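Local coordinates for restriction endonuclease EcoP15I, modification subunit (Escherichia coli, PDB 4ZCF), which methylates adenine on one strand of the DNA site 5'-CAGCAG-3' as a homodimer, using S-adenosyl-L-methionine, and joins the Res subunit for DNA restriction, at the interface of chains A and C and the interface of chains A and B. Sequence-based numbering; all coordinates share one arbitrary frame. Chains: chain A/B, Restriction endonuclease EcoP15I, modification subunit; chain C, Restriction endonuclease EcoP15I, restriction subunit.

Contact 1: the interface of chains A and C. Residues chain A 604, 635-636; chain C 394, 541, 543, 545.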
loop_
_atom_site.group_PDB
_atom_site.type_symbol
_atom_site.label_atom_id
_atom_site.label_comp_id
_atom_site.label_asym_id
_atom_site.label_seq_id
_atom_site.Cartn_x
_atom_site.Cartn_y
_atom_site.Cartn_z
ATOM N N ALA A 604 -5.775 35.327 20.696
ATOM C CA ALA A 604 -4.486 34.752 21.061
ATOM C C ALA A 604 -3.606 34.330 19.839
ATOM O O ALA A 604 -3.298 33.139 19.688
ATOM C CB ALA A 604 -4.686 33.600 22.042
ATOM N N SER A 635 1.011 35.697 28.153
ATOM C CA SER A 635 2.392 36.125 27.908
ATOM C C SER A 635 2.962 35.363 26.699
ATOM O O SER A 635 3.778 34.441 26.847
ATOM C CB SER A 635 3.244 35.917 29.151
ATOM N N ILE A 636 2.498 35.747 25.491
ATOM C CA ILE A 636 2.867 35.095 24.227
ATOM C C ILE A 636 3.922 35.825 23.387
ATOM O O ILE A 636 3.862 37.049 23.242
ATOM C CB ILE A 636 1.607 34.669 23.403
ATOM C CG1 ILE A 636 0.622 35.860 23.209
ATOM C CG2 ILE A 636 0.921 33.442 24.052
ATOM C CD1 ILE A 636 -0.754 35.543 22.587
ATOM N N PRO C 394 -1.517 34.407 33.298
ATOM C CA PRO C 394 -2.225 33.272 32.684
ATOM C C PRO C 394 -2.069 31.953 33.450
ATOM O O PRO C 394 -1.011 31.676 34.022
ATOM C CB PRO C 394 -1.643 33.191 31.261
ATOM C CG PRO C 394 -0.919 34.470 31.050
ATOM C CD PRO C 394 -0.490 34.960 32.398
ATOM N N ASN C 541 1.706 27.615 29.314
ATOM C CA ASN C 541 0.466 28.236 29.802
ATOM C C ASN C 541 -0.774 27.858 28.930
ATOM O O ASN C 541 -0.619 27.151 27.929
ATOM C CB ASN C 541 0.627 29.770 29.988
ATOM C CG ASN C 541 0.815 30.593 28.725
ATOM O OD1 ASN C 541 0.092 30.459 27.740
ATOM N ND2 ASN C 541 1.725 31.553 28.762
ATOM N N TYR C 543 -2.276 29.337 26.718
ATOM C CA TYR C 543 -2.069 29.770 25.339
ATOM C C TYR C 543 -0.913 28.995 24.670
ATOM O O TYR C 543 -0.342 29.438 23.673
ATOM C CB TYR C 543 -1.951 31.308 25.259
ATOM C CG TYR C 543 -3.146 32.001 25.878
ATOM C CD1 TYR C 543 -4.416 31.875 25.320
ATOM C CD2 TYR C 543 -3.025 32.709 27.069
ATOM C CE1 TYR C 543 -5.533 32.450 25.923
ATOM C CE2 TYR C 543 -4.133 33.301 27.675
ATOM C CZ TYR C 543 -5.386 33.167 27.099
ATOM O OH TYR C 543 -6.485 33.747 27.683
ATOM N N CYS C 545 2.166 28.300 25.438
ATOM C CA CYS C 545 3.474 28.951 25.415
ATOM C C CYS C 545 4.248 28.751 26.721
ATOM O O CYS C 545 3.660 28.869 27.800
ATOM C CB CYS C 545 3.328 30.429 25.063
ATOM S SG CYS C 545 3.354 30.774 23.283
#
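The CG2 methyl of A:Ile636 enters between C:Cys545 and C:Tyr543, lying 3.7 Å from the SG thiol of C:Cys545 and, on its other flank, 3.8 Å from the CB of C:Tyr543. With CG1 lodged between the backbone N and the carbonyl carbon (chi1 52°), CG2 is the branch turned to chain C, while CG1 and CD1 run back towards A:Ala604 of the same subunit. A beta-branched residue suits this place because one branch can serve the partner while the other points along its own subunit. The tyrosine meets the isoleucine through its CB rather than its aromatic face, the two side chains running obliquely past each other. Its ring reaches on to A:Ala604, whose CB sits above the ring plane but beyond the rim, 3.7 Å from CD1; alanine's short side chain leaves room for the ring edge, which touches the CB. The loop of chain C is braced from within: the backbone N of C:Tyr543 gives a hydrogen bond of 2.8 Å to the side-chain oxygen OD1 of C:Asn541, approaching in the carbonyl plane. Asparagine fits because its short side chain can reach the backbone N two residues further along. Its ND2 stands 4.0 Å from the carbonyl O of A:Ser635, too far for a bond. C:Pro394 sets the CG of its ring 3.7 Å from the backbone N of A:Ser635, whose side chain is incompletely modelled. No polar bond crosses this patch, so shape and apolar contact carry it. It helps join the C-terminal part of a Mod subunit to Res, in the complex needed for restriction.

Contact 2: the interface of chains A and B. Residues chain A 56-58, 209; chain B 58-60, 171, 175, 206.
A:Ser57 and B:Asn59 pair as antiparallel strands through two backbone hydrogen bonds, A:Ser57 N to B:Asn59 O at 2.9 Å and B:Asn59 N to A:Ser57 O at 3.0 Å, and the bridge continues where A:Leu58 faces B:Leu58. Beside this pairing A:Tyr56 sends its ring into chain B, CG anti to the backbone N (chi1 179°). The CB of B:His171 lies against one side of the ring near its CE1 edge, 3.6 Å from CE1, and the CD1 methyl of B:Leu58 comes on the opposite side, out beyond the rim, 3.9 Å from the same CE1. At the tip, the OH of A:Tyr56 accepts a nearly straight hydrogen bond of 3.0 Å from the amide NE2 of B:Gln206, the oxygen lying in the amide plane. Tyrosine suits the place by joining a flat apolar body to a polar end. B:Gln206, bent at chi2 (76°), also lays NE2 over a face of the B:His171 imidazole, 3.4 Å above its plane and offset towards the rim, which probably helps fix the amide's turn. A:Leu209 packs on chain B from helix 204-215, its CD1 meeting B:Leu58 CD1 at 3.7 Å; leucine's forked end can reach both this methyl and the B:Gln206 amide. An alanine in place of A:Tyr56 would probably leave the B:Gln206 amide without its phenol partner and open a gap between B:His171 and B:Leu58. The patch thus helps hold together the Mod homodimer that methylates DNA.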
loop_
_atom_site.group_PDB
_atom_site.type_symbol
_atom_site.label_atom_id
_atom_site.label_comp_id
_atom_site.label_asym_id
_atom_site.label_seq_id
_atom_site.Cartn_x
_atom_site.Cartn_y
_atom_site.Cartn_z
ATOM N N TYR A 56 13.964 -6.264 -11.244
ATOM C CA TYR A 56 12.507 -6.366 -11.226
ATOM C C TYR A 56 11.920 -4.979 -11.291
ATOM O O TYR A 56 12.075 -4.242 -10.325
ATOM C CB TYR A 56 11.990 -7.160 -9.992
ATOM C CG TYR A 56 10.484 -7.240 -9.966
ATOM C CD1 TYR A 56 9.788 -8.001 -10.906
ATOM C CD2 TYR A 56 9.742 -6.463 -9.075
ATOM C CE1 TYR A 56 8.389 -8.000 -10.945
ATOM C CE2 TYR A 56 8.347 -6.453 -9.104
ATOM C CZ TYR A 56 7.671 -7.214 -10.044
ATOM O OH TYR A 56 6.289 -7.193 -10.044
ATOM N N SER A 57 11.279 -4.599 -12.425
ATOM C CA SER A 57 10.735 -3.251 -12.570
ATOM C C SER A 57 9.736 -3.027 -13.710
ATOM O O SER A 57 9.928 -3.512 -14.832
ATOM C CB SER A 57 11.885 -2.255 -12.743
ATOM O OG SER A 57 11.459 -0.901 -12.680
ATOM N N LEU A 58 8.726 -2.178 -13.440
ATOM C CA LEU A 58 7.796 -1.683 -14.458
ATOM C C LEU A 58 8.453 -0.365 -14.942
ATOM O O LEU A 58 8.605 0.598 -14.175
ATOM C CB LEU A 58 6.378 -1.426 -13.903
ATOM C CG LEU A 58 5.365 -0.785 -14.878
ATOM C CD1 LEU A 58 4.878 -1.798 -15.923
ATOM C CD2 LEU A 58 4.179 -0.193 -14.130
ATOM N N LEU A 209 0.842 -2.682 -10.758
ATOM C CA LEU A 209 2.309 -2.640 -10.710
ATOM C C LEU A 209 2.871 -1.263 -10.336
ATOM O O LEU A 209 3.823 -1.209 -9.547
ATOM C CB LEU A 209 2.976 -3.248 -11.967
ATOM C CG LEU A 209 2.799 -4.794 -12.150
ATOM C CD1 LEU A 209 3.679 -5.311 -13.242
ATOM C CD2 LEU A 209 3.118 -5.564 -10.881
ATOM N N LEU B 58 8.056 -5.045 -18.392
ATOM C CA LEU B 58 8.232 -5.611 -17.082
ATOM C C LEU B 58 9.555 -6.369 -17.200
ATOM O O LEU B 58 9.662 -7.407 -17.864
ATOM C CB LEU B 58 7.096 -6.548 -16.661
ATOM C CG LEU B 58 7.271 -7.198 -15.269
ATOM C CD1 LEU B 58 7.118 -6.191 -14.141
ATOM C CD2 LEU B 58 6.321 -8.379 -15.086
ATOM N N ASN B 59 10.576 -5.794 -16.627
ATOM C CA ASN B 59 11.851 -6.437 -16.604
ATOM C C ASN B 59 11.878 -7.182 -15.270
ATOM O O ASN B 59 11.211 -6.768 -14.302
ATOM C CB ASN B 59 12.971 -5.394 -16.691
ATOM C CG ASN B 59 14.353 -5.965 -16.913
ATOM O OD1 ASN B 59 14.546 -7.102 -17.380
ATOM N ND2 ASN B 59 15.349 -5.173 -16.573
ATOM N N TRP B 60 12.594 -8.317 -15.248
ATOM C CA TRP B 60 12.779 -9.119 -14.064
ATOM C C TRP B 60 14.153 -9.727 -14.102
ATOM O O TRP B 60 14.756 -9.793 -15.175
ATOM C CB TRP B 60 11.652 -10.173 -13.886
ATOM C CG TRP B 60 11.709 -11.363 -14.779
ATOM C CD1 TRP B 60 12.369 -12.535 -14.551
ATOM C CD2 TRP B 60 11.059 -11.508 -16.048
ATOM N NE1 TRP B 60 12.170 -13.404 -15.604
ATOM C CE2 TRP B 60 11.379 -12.795 -16.541
ATOM C CE3 TRP B 60 10.265 -10.651 -16.845
ATOM C CZ2 TRP B 60 10.884 -13.272 -17.755
ATOM C CZ3 TRP B 60 9.774 -11.129 -18.050
ATOM C CH2 TRP B 60 10.082 -12.426 -18.494
ATOM N N HIS B 171 8.875 -12.630 -7.580
ATOM C CA HIS B 171 8.194 -12.438 -8.863
ATOM C C HIS B 171 9.099 -12.782 -10.036
ATOM O O HIS B 171 8.628 -13.400 -10.994
ATOM C CB HIS B 171 7.693 -10.992 -9.013
ATOM C CG HIS B 171 6.650 -10.611 -8.019
ATOM N ND1 HIS B 171 5.389 -11.194 -8.034
ATOM C CD2 HIS B 171 6.701 -9.701 -7.023
ATOM C CE1 HIS B 171 4.736 -10.647 -7.025
ATOM N NE2 HIS B 171 5.482 -9.740 -6.391
ATOM N N LEU B 175 8.596 -15.709 -12.717
ATOM C CA LEU B 175 8.576 -15.342 -14.134
ATOM C C LEU B 175 9.631 -16.107 -14.947
ATOM O O LEU B 175 9.346 -16.509 -16.077
ATOM C CB LEU B 175 8.763 -13.829 -14.311
ATOM C CG LEU B 175 7.580 -12.895 -14.011
ATOM C CD1 LEU B 175 8.079 -11.510 -13.699
ATOM C CD2 LEU B 175 6.648 -12.800 -15.190
ATOM N N GLN B 206 1.783 -9.972 -13.099
ATOM C CA GLN B 206 2.999 -10.552 -13.662
ATOM C C GLN B 206 2.654 -11.577 -14.732
ATOM O O GLN B 206 3.220 -11.495 -15.832
ATOM C CB GLN B 206 3.904 -11.127 -12.550
ATOM C CG GLN B 206 4.374 -10.067 -11.538
ATOM C CD GLN B 206 3.319 -9.625 -10.521
ATOM O OE1 GLN B 206 2.205 -10.159 -10.412
ATOM N NE2 GLN B 206 3.659 -8.648 -9.728
#

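Contact 1 and contact 2 share chain A but no residue, and the centres of their C-alpha atoms lie about 57 Å apart. Contact 2 uses strand 57-60 and helix 204-215 of that chain, whereas contact 1 uses loops near its C-terminus, before strands 607-611 and 639-643. One Mod subunit can therefore hold its twin and Res at the same time, as the assembly of two Mod and one Res requires. The two also differ in kind: strand pairing helps join like subunits, while the patch towards Res rests on apolar contact.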